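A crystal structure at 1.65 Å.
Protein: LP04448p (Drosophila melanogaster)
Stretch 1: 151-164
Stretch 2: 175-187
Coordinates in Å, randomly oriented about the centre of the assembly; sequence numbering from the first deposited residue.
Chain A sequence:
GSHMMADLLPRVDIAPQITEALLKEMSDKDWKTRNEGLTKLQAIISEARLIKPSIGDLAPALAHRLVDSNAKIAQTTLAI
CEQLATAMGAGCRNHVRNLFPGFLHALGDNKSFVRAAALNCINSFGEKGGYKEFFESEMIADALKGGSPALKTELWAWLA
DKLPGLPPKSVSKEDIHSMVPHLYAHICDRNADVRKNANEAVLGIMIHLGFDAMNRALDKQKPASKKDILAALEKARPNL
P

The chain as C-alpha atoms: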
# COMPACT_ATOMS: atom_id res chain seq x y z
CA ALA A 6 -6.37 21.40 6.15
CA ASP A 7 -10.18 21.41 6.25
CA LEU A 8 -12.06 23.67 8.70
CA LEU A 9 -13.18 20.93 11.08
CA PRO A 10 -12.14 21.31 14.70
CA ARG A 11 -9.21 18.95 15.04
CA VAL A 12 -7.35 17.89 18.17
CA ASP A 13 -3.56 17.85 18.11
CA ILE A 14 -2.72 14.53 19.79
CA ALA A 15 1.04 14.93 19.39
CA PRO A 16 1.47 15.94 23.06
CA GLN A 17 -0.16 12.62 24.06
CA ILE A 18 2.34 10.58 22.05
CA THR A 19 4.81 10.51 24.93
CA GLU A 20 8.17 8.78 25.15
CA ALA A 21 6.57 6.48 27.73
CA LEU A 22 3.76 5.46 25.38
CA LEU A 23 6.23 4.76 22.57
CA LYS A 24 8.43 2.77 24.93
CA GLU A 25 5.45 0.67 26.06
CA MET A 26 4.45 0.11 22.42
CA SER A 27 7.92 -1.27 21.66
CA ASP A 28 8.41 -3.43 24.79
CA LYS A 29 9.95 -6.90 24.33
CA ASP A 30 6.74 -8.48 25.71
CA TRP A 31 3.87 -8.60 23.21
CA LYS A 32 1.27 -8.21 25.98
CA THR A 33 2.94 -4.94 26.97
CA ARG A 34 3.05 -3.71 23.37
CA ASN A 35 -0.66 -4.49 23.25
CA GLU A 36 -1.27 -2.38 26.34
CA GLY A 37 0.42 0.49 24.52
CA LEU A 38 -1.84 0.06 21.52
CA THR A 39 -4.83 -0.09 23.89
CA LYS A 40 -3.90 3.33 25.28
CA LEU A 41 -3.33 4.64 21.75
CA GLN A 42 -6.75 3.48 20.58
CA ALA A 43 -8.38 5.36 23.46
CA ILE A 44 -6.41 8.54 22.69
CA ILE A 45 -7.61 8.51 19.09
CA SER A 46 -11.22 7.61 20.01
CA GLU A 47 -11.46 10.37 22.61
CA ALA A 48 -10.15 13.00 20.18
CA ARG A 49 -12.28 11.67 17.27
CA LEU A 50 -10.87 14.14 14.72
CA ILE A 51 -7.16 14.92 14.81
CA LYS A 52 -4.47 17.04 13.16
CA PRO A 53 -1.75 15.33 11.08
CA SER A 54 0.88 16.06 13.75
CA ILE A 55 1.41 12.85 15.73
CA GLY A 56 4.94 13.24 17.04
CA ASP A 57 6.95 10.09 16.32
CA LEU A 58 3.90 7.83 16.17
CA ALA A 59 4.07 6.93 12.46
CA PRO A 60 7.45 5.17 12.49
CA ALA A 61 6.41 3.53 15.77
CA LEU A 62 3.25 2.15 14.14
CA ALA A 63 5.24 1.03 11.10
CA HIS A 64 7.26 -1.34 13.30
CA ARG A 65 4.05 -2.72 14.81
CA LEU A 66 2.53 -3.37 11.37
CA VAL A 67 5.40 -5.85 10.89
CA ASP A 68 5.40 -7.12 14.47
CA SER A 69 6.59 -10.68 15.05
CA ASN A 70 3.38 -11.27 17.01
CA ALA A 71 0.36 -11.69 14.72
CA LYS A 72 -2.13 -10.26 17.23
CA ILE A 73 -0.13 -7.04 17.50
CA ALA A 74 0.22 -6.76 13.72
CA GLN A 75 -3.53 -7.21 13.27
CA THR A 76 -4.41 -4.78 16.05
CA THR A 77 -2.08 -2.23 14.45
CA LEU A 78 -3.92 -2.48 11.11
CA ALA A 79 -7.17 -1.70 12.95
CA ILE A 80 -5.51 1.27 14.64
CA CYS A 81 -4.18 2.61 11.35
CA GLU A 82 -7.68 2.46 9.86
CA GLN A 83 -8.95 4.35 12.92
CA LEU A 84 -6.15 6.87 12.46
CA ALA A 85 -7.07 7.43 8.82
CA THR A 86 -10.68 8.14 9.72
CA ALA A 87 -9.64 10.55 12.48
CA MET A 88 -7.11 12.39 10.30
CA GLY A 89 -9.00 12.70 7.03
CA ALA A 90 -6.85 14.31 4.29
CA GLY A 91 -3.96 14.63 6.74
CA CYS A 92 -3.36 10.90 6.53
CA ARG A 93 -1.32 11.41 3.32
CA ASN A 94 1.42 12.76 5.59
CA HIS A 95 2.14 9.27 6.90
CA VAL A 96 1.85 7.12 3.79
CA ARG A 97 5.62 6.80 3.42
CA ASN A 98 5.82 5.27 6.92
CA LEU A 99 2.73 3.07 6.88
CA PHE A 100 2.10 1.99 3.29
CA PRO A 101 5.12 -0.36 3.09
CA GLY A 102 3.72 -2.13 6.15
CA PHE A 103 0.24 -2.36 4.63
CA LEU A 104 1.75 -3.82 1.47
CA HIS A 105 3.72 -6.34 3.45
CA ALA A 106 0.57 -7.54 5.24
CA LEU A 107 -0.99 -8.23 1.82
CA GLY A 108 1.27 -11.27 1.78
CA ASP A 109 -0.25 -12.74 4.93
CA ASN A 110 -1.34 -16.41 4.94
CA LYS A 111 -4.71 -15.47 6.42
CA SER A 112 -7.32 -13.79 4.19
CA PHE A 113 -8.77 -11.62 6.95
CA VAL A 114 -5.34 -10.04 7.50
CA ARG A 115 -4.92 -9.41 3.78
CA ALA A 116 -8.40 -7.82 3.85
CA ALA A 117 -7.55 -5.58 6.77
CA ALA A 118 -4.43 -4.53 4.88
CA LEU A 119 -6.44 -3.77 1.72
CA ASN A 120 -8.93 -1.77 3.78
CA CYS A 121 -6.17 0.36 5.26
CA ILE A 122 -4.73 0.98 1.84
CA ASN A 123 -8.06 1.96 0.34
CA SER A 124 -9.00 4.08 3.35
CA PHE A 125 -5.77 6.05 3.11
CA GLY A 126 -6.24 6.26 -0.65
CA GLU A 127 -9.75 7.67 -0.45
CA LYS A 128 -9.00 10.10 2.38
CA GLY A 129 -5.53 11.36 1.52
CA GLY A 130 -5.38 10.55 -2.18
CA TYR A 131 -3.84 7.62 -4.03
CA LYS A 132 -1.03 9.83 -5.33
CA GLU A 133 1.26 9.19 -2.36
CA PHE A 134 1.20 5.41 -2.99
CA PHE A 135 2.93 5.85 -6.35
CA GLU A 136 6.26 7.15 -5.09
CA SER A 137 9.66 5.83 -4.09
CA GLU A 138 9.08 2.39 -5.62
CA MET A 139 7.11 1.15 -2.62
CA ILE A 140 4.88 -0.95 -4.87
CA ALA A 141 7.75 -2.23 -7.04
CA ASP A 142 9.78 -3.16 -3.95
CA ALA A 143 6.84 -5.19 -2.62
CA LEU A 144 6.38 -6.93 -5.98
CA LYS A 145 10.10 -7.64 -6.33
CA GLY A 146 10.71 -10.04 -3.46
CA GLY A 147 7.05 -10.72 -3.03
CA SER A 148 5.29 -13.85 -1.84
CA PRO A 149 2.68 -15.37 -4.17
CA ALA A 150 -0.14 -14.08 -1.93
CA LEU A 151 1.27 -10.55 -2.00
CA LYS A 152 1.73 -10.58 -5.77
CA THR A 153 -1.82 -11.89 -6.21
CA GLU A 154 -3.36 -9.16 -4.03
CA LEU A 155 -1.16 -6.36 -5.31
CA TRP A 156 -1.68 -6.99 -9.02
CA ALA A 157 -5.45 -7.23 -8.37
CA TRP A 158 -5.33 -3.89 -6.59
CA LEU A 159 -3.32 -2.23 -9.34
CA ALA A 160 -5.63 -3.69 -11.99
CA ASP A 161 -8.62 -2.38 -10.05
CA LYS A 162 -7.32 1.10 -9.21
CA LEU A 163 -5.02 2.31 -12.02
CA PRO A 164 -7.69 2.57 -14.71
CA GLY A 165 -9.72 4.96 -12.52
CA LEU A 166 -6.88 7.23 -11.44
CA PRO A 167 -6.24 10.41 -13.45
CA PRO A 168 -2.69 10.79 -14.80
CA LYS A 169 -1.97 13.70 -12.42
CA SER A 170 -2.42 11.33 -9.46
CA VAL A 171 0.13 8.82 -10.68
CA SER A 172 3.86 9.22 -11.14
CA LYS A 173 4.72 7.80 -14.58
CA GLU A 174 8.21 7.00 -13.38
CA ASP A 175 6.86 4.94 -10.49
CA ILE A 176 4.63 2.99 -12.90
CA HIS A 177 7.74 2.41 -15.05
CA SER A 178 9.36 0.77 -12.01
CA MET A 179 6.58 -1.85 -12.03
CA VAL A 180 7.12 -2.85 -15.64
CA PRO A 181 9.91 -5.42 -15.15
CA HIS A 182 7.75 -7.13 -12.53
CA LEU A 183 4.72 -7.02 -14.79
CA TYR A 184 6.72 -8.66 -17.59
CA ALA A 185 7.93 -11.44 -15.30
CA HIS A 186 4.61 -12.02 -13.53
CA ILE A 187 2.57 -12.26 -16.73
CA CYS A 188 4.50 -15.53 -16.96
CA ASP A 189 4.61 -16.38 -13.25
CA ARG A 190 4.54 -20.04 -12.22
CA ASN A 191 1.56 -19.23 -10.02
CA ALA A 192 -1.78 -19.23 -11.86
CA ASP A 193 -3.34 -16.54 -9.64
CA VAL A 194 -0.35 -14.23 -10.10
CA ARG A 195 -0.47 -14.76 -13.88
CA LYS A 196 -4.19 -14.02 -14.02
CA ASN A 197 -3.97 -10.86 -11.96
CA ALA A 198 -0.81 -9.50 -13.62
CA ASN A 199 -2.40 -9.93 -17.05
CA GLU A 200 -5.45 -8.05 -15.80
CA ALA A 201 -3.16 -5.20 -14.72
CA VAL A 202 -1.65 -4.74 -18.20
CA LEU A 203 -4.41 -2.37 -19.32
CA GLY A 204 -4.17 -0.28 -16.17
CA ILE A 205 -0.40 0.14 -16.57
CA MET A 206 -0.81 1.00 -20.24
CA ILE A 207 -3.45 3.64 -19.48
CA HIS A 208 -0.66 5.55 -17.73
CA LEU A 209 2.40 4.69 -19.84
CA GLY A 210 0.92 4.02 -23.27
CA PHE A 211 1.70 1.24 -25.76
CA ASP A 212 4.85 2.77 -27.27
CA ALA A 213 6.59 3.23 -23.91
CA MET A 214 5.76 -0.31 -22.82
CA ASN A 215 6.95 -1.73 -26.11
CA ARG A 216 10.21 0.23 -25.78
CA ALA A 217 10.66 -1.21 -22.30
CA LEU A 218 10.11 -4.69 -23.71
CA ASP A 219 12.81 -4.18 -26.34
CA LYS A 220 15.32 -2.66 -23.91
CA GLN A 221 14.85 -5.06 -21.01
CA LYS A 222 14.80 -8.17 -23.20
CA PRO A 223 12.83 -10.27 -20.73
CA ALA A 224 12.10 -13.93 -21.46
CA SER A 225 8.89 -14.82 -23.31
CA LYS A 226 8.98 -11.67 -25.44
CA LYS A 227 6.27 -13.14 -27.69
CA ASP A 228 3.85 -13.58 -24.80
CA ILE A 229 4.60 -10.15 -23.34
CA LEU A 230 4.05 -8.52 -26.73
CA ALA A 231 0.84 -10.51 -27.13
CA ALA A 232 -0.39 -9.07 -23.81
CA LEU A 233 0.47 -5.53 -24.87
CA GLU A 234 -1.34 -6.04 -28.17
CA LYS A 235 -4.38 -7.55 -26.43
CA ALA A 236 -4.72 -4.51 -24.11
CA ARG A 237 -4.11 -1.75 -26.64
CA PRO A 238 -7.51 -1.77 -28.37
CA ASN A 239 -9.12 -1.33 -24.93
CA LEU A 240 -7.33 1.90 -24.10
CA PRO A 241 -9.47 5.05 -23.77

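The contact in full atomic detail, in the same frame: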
# COMPACT_ATOMS: atom_id res chain seq x y z
N LEU A 151 1.10 -11.99 -1.83
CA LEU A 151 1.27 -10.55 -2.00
C LEU A 151 1.14 -10.16 -3.47
O LEU A 151 0.42 -9.21 -3.81
CB LEU A 151 2.61 -10.08 -1.42
CG LEU A 151 2.91 -8.58 -1.53
CD1 LEU A 151 3.90 -8.13 -0.44
CD2 LEU A 151 3.46 -8.26 -2.93
N LYS A 152 1.82 -10.89 -4.35
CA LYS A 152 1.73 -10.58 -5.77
C LYS A 152 0.29 -10.70 -6.27
O LYS A 152 -0.16 -9.86 -7.05
CB LYS A 152 2.70 -11.45 -6.59
CG LYS A 152 4.17 -11.15 -6.28
CD LYS A 152 5.15 -12.03 -7.05
CE LYS A 152 4.80 -13.50 -6.99
NZ LYS A 152 5.81 -14.30 -7.73
N THR A 153 -0.42 -11.73 -5.83
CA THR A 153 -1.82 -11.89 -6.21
C THR A 153 -2.66 -10.68 -5.80
O THR A 153 -3.36 -10.09 -6.62
CB THR A 153 -2.42 -13.16 -5.60
OG1 THR A 153 -1.65 -14.29 -6.04
CG2 THR A 153 -3.88 -13.33 -6.03
N GLU A 154 -2.56 -10.28 -4.53
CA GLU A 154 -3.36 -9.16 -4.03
C GLU A 154 -2.96 -7.86 -4.68
O GLU A 154 -3.81 -7.04 -5.03
CB GLU A 154 -3.23 -9.00 -2.51
CG GLU A 154 -3.72 -10.16 -1.69
CD GLU A 154 -5.22 -10.34 -1.72
OE1 GLU A 154 -5.95 -9.39 -2.06
OE2 GLU A 154 -5.67 -11.46 -1.40
N LEU A 155 -1.65 -7.66 -4.85
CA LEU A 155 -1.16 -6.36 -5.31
C LEU A 155 -1.45 -6.12 -6.79
O LEU A 155 -1.85 -5.02 -7.18
CB LEU A 155 0.33 -6.21 -4.98
CG LEU A 155 0.92 -4.81 -5.14
CD1 LEU A 155 -0.01 -3.72 -4.59
CD2 LEU A 155 2.29 -4.76 -4.48
N TRP A 156 -1.27 -7.14 -7.63
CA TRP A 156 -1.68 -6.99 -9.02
C TRP A 156 -3.20 -6.78 -9.16
O TRP A 156 -3.65 -6.05 -10.03
CB TRP A 156 -1.22 -8.18 -9.88
CG TRP A 156 0.25 -8.14 -10.21
CD1 TRP A 156 1.18 -9.09 -9.91
CD2 TRP A 156 0.95 -7.09 -10.90
NE1 TRP A 156 2.41 -8.71 -10.38
CE2 TRP A 156 2.31 -7.48 -10.98
CE3 TRP A 156 0.57 -5.86 -11.45
CZ2 TRP A 156 3.29 -6.69 -11.59
CZ3 TRP A 156 1.54 -5.07 -12.05
CH2 TRP A 156 2.89 -5.49 -12.12
N ALA A 157 -4.00 -7.42 -8.30
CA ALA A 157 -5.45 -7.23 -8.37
C ALA A 157 -5.77 -5.78 -8.04
O ALA A 157 -6.62 -5.17 -8.67
CB ALA A 157 -6.15 -8.15 -7.39
N TRP A 158 -5.08 -5.25 -7.04
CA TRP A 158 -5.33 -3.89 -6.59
C TRP A 158 -4.92 -2.90 -7.66
O TRP A 158 -5.65 -1.97 -7.96
CB TRP A 158 -4.60 -3.63 -5.28
CG TRP A 158 -4.80 -2.24 -4.71
CD1 TRP A 158 -5.86 -1.80 -3.97
CD2 TRP A 158 -3.89 -1.14 -4.81
NE1 TRP A 158 -5.67 -0.48 -3.61
CE2 TRP A 158 -4.47 -0.05 -4.12
CE3 TRP A 158 -2.64 -0.96 -5.42
CZ2 TRP A 158 -3.84 1.19 -4.02
CZ3 TRP A 158 -2.02 0.27 -5.33
CH2 TRP A 158 -2.63 1.34 -4.63
N LEU A 159 -3.75 -3.11 -8.26
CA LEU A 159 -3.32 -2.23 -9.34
C LEU A 159 -4.27 -2.31 -10.52
O LEU A 159 -4.60 -1.29 -11.12
CB LEU A 159 -1.89 -2.57 -9.78
CG LEU A 159 -0.79 -2.26 -8.76
CD1 LEU A 159 0.52 -2.96 -9.14
CD2 LEU A 159 -0.57 -0.76 -8.65
N ALA A 160 -4.73 -3.51 -10.85
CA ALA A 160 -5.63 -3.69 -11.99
C ALA A 160 -6.95 -2.98 -11.73
O ALA A 160 -7.57 -2.43 -12.65
CB ALA A 160 -5.87 -5.19 -12.26
N ASP A 161 -7.37 -2.98 -10.47
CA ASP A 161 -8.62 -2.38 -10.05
C ASP A 161 -8.53 -0.86 -10.01
O ASP A 161 -9.45 -0.17 -10.44
CB ASP A 161 -9.02 -2.94 -8.68
CG ASP A 161 -10.36 -2.41 -8.19
OD1 ASP A 161 -11.31 -2.35 -9.00
OD2 ASP A 161 -10.45 -2.05 -7.00
N LYS A 162 -7.41 -0.33 -9.52
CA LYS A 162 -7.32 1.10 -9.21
C LYS A 162 -6.72 1.97 -10.32
O LYS A 162 -7.20 3.09 -10.55
CB LYS A 162 -6.53 1.31 -7.91
CG LYS A 162 -7.18 0.71 -6.68
CD LYS A 162 -8.49 1.39 -6.34
CE LYS A 162 -9.11 0.79 -5.09
NZ LYS A 162 -10.44 1.40 -4.78
N LEU A 163 -5.69 1.48 -11.01
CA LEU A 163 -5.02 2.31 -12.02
C LEU A 163 -5.95 2.85 -13.12
O LEU A 163 -5.81 4.00 -13.53
CB LEU A 163 -3.84 1.58 -12.65
CG LEU A 163 -2.59 1.46 -11.79
CD1 LEU A 163 -1.56 0.57 -12.50
CD2 LEU A 163 -2.01 2.84 -11.50
N PRO A 164 -6.88 2.02 -13.62
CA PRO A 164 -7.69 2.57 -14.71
C PRO A 164 -8.56 3.77 -14.29
O PRO A 164 -8.95 4.57 -15.14
CB PRO A 164 -8.56 1.38 -15.14
CG PRO A 164 -7.74 0.17 -14.76
CD PRO A 164 -7.08 0.57 -13.45
N ASP A 175 7.12 6.03 -11.42
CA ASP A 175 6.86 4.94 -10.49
C ASP A 175 6.16 3.77 -11.19
O ASP A 175 6.46 2.61 -10.90
CB ASP A 175 6.05 5.41 -9.29
CG ASP A 175 6.24 4.51 -8.08
OD1 ASP A 175 7.37 4.51 -7.54
OD2 ASP A 175 5.28 3.84 -7.67
N ILE A 176 5.22 4.07 -12.08
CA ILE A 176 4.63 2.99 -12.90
C ILE A 176 5.71 2.28 -13.74
O ILE A 176 5.73 1.05 -13.83
CB ILE A 176 3.48 3.51 -13.79
CG1 ILE A 176 2.38 4.17 -12.94
CG2 ILE A 176 2.89 2.37 -14.63
CD1 ILE A 176 1.82 3.27 -11.86
N HIS A 177 6.62 3.03 -14.34
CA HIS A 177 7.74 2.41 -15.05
C HIS A 177 8.48 1.38 -14.19
O HIS A 177 8.90 0.34 -14.68
CB HIS A 177 8.75 3.46 -15.54
CG HIS A 177 8.45 4.01 -16.90
ND1 HIS A 177 8.75 3.34 -18.06
CD2 HIS A 177 7.91 5.20 -17.28
CE1 HIS A 177 8.39 4.07 -19.10
NE2 HIS A 177 7.88 5.21 -18.65
N SER A 178 8.63 1.67 -12.90
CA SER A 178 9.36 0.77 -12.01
C SER A 178 8.66 -0.58 -11.84
O SER A 178 9.28 -1.56 -11.44
CB SER A 178 9.62 1.42 -10.65
OG SER A 178 8.43 1.48 -9.88
N MET A 179 7.37 -0.62 -12.16
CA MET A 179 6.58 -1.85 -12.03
C MET A 179 6.72 -2.73 -13.26
O MET A 179 6.42 -3.92 -13.23
CB MET A 179 5.11 -1.53 -11.81
CG MET A 179 4.86 -0.63 -10.61
SD MET A 179 3.13 -0.18 -10.55
CE MET A 179 3.26 1.08 -9.27
N VAL A 180 7.16 -2.14 -14.36
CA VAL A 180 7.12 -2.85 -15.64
C VAL A 180 7.96 -4.16 -15.69
O VAL A 180 7.49 -5.17 -16.20
CB VAL A 180 7.45 -1.92 -16.82
CG1 VAL A 180 7.66 -2.73 -18.10
CG2 VAL A 180 6.35 -0.88 -17.01
N PRO A 181 9.18 -4.14 -15.14
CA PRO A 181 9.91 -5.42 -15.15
C PRO A 181 9.17 -6.51 -14.39
O PRO A 181 9.24 -7.69 -14.76
CB PRO A 181 11.22 -5.07 -14.43
CG PRO A 181 11.40 -3.61 -14.68
CD PRO A 181 10.01 -3.03 -14.66
N HIS A 182 8.46 -6.13 -13.33
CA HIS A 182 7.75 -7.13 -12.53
C HIS A 182 6.51 -7.58 -13.28
O HIS A 182 6.16 -8.75 -13.26
CB HIS A 182 7.41 -6.56 -11.16
CG HIS A 182 8.60 -5.97 -10.46
ND1 HIS A 182 9.64 -6.75 -10.00
CD2 HIS A 182 8.93 -4.69 -10.18
CE1 HIS A 182 10.55 -5.97 -9.45
NE2 HIS A 182 10.15 -4.72 -9.55
N LEU A 183 5.86 -6.65 -13.97
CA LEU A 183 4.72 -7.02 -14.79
C LEU A 183 5.15 -8.05 -15.83
O LEU A 183 4.48 -9.06 -16.04
CB LEU A 183 4.17 -5.79 -15.49
CG LEU A 183 2.98 -6.04 -16.42
CD1 LEU A 183 1.77 -6.41 -15.61
CD2 LEU A 183 2.72 -4.78 -17.22
N TYR A 184 6.27 -7.79 -16.50
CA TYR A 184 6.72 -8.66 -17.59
C TYR A 184 7.12 -10.06 -17.10
O TYR A 184 6.97 -11.05 -17.81
CB TYR A 184 7.84 -8.01 -18.39
CG TYR A 184 7.38 -6.82 -19.22
CD1 TYR A 184 6.03 -6.50 -19.32
CD2 TYR A 184 8.29 -6.05 -19.93
CE1 TYR A 184 5.60 -5.43 -20.08
CE2 TYR A 184 7.87 -4.97 -20.71
CZ TYR A 184 6.52 -4.67 -20.77
OH TYR A 184 6.08 -3.60 -21.52
N ALA A 185 7.63 -10.13 -15.88
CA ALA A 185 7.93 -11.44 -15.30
C ALA A 185 6.65 -12.15 -14.84
O ALA A 185 6.48 -13.34 -15.08
CB ALA A 185 8.87 -11.29 -14.14
N HIS A 186 5.77 -11.41 -14.18
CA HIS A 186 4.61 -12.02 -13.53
C HIS A 186 3.49 -12.42 -14.48
O HIS A 186 2.68 -13.28 -14.15
CB HIS A 186 4.10 -11.14 -12.38
CG HIS A 186 5.12 -10.92 -11.31
ND1 HIS A 186 4.98 -9.98 -10.31
CD2 HIS A 186 6.32 -11.52 -11.09
CE1 HIS A 186 6.04 -10.00 -9.53
NE2 HIS A 186 6.87 -10.92 -9.98
N ILE A 187 3.44 -11.81 -15.66
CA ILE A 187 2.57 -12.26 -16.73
C ILE A 187 2.84 -13.73 -17.01
O ILE A 187 1.96 -14.45 -17.47
CB ILE A 187 2.82 -11.45 -18.01
CG1 ILE A 187 2.06 -10.13 -17.95
CG2 ILE A 187 2.42 -12.24 -19.25
CD1 ILE A 187 2.46 -9.19 -19.05

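The helices running through 151-162 and 175-186 of one chain meet at a steep angle: their N-to-C directions differ by 116° and their axes come no closer than 12.6 Å, so long side chains must span the gap. Lys152, Trp156, Leu159 and Leu163 recur every three or four residues and thus line one side of the first stretch, each with its CA-to-CB bond toward the second; all four have chi1 in the m well. Trp156 is the centrepiece, covered over 108 Å². With chi1 at -76° and chi2 at 122°, its indole reaches across to the second helix, and NE1 donates a hydrogen bond to ND1 of His186 (2.9 Å, nearly linear at 169°). That bond requires ND1 of His186 to be the unprotonated, accepting nitrogen; the m chi1 (-60°) and chi2 of 168° of His186 present it to the indole. The two rings therefore meet rim to rim, planes at 83°, with neither over the other's face. Over one face of the imidazole lies Lys152, whose CD is 3.3 Å from CE1 of His186; the lysine chain bends at chi3 (m, -49°), and its NZ is hydrogen-bonded just outside the stretches. Leu183, with chi1 t and chi2 p, places CD1 over one face of the indole, 4.1 Å from the six-membered ring centroid, a CH-pi contact, while its CB packs 3.6 Å from CH2 of Trp156. The indole edge runs along backbone: CZ2 of Trp156 is 3.7 Å from C of His182, whose side-chain end leads away. Toward the C-terminal end of the first stretch the contact is apolar. Met179, extended beyond its m chi1 (chi2 and chi3 t), brings SD to 4.1 Å from CD1 of Leu159. Ile176 starts sideways, but chi1 and chi2, both m, carry its CD1 to 3.9 Å from CD2 of Leu163.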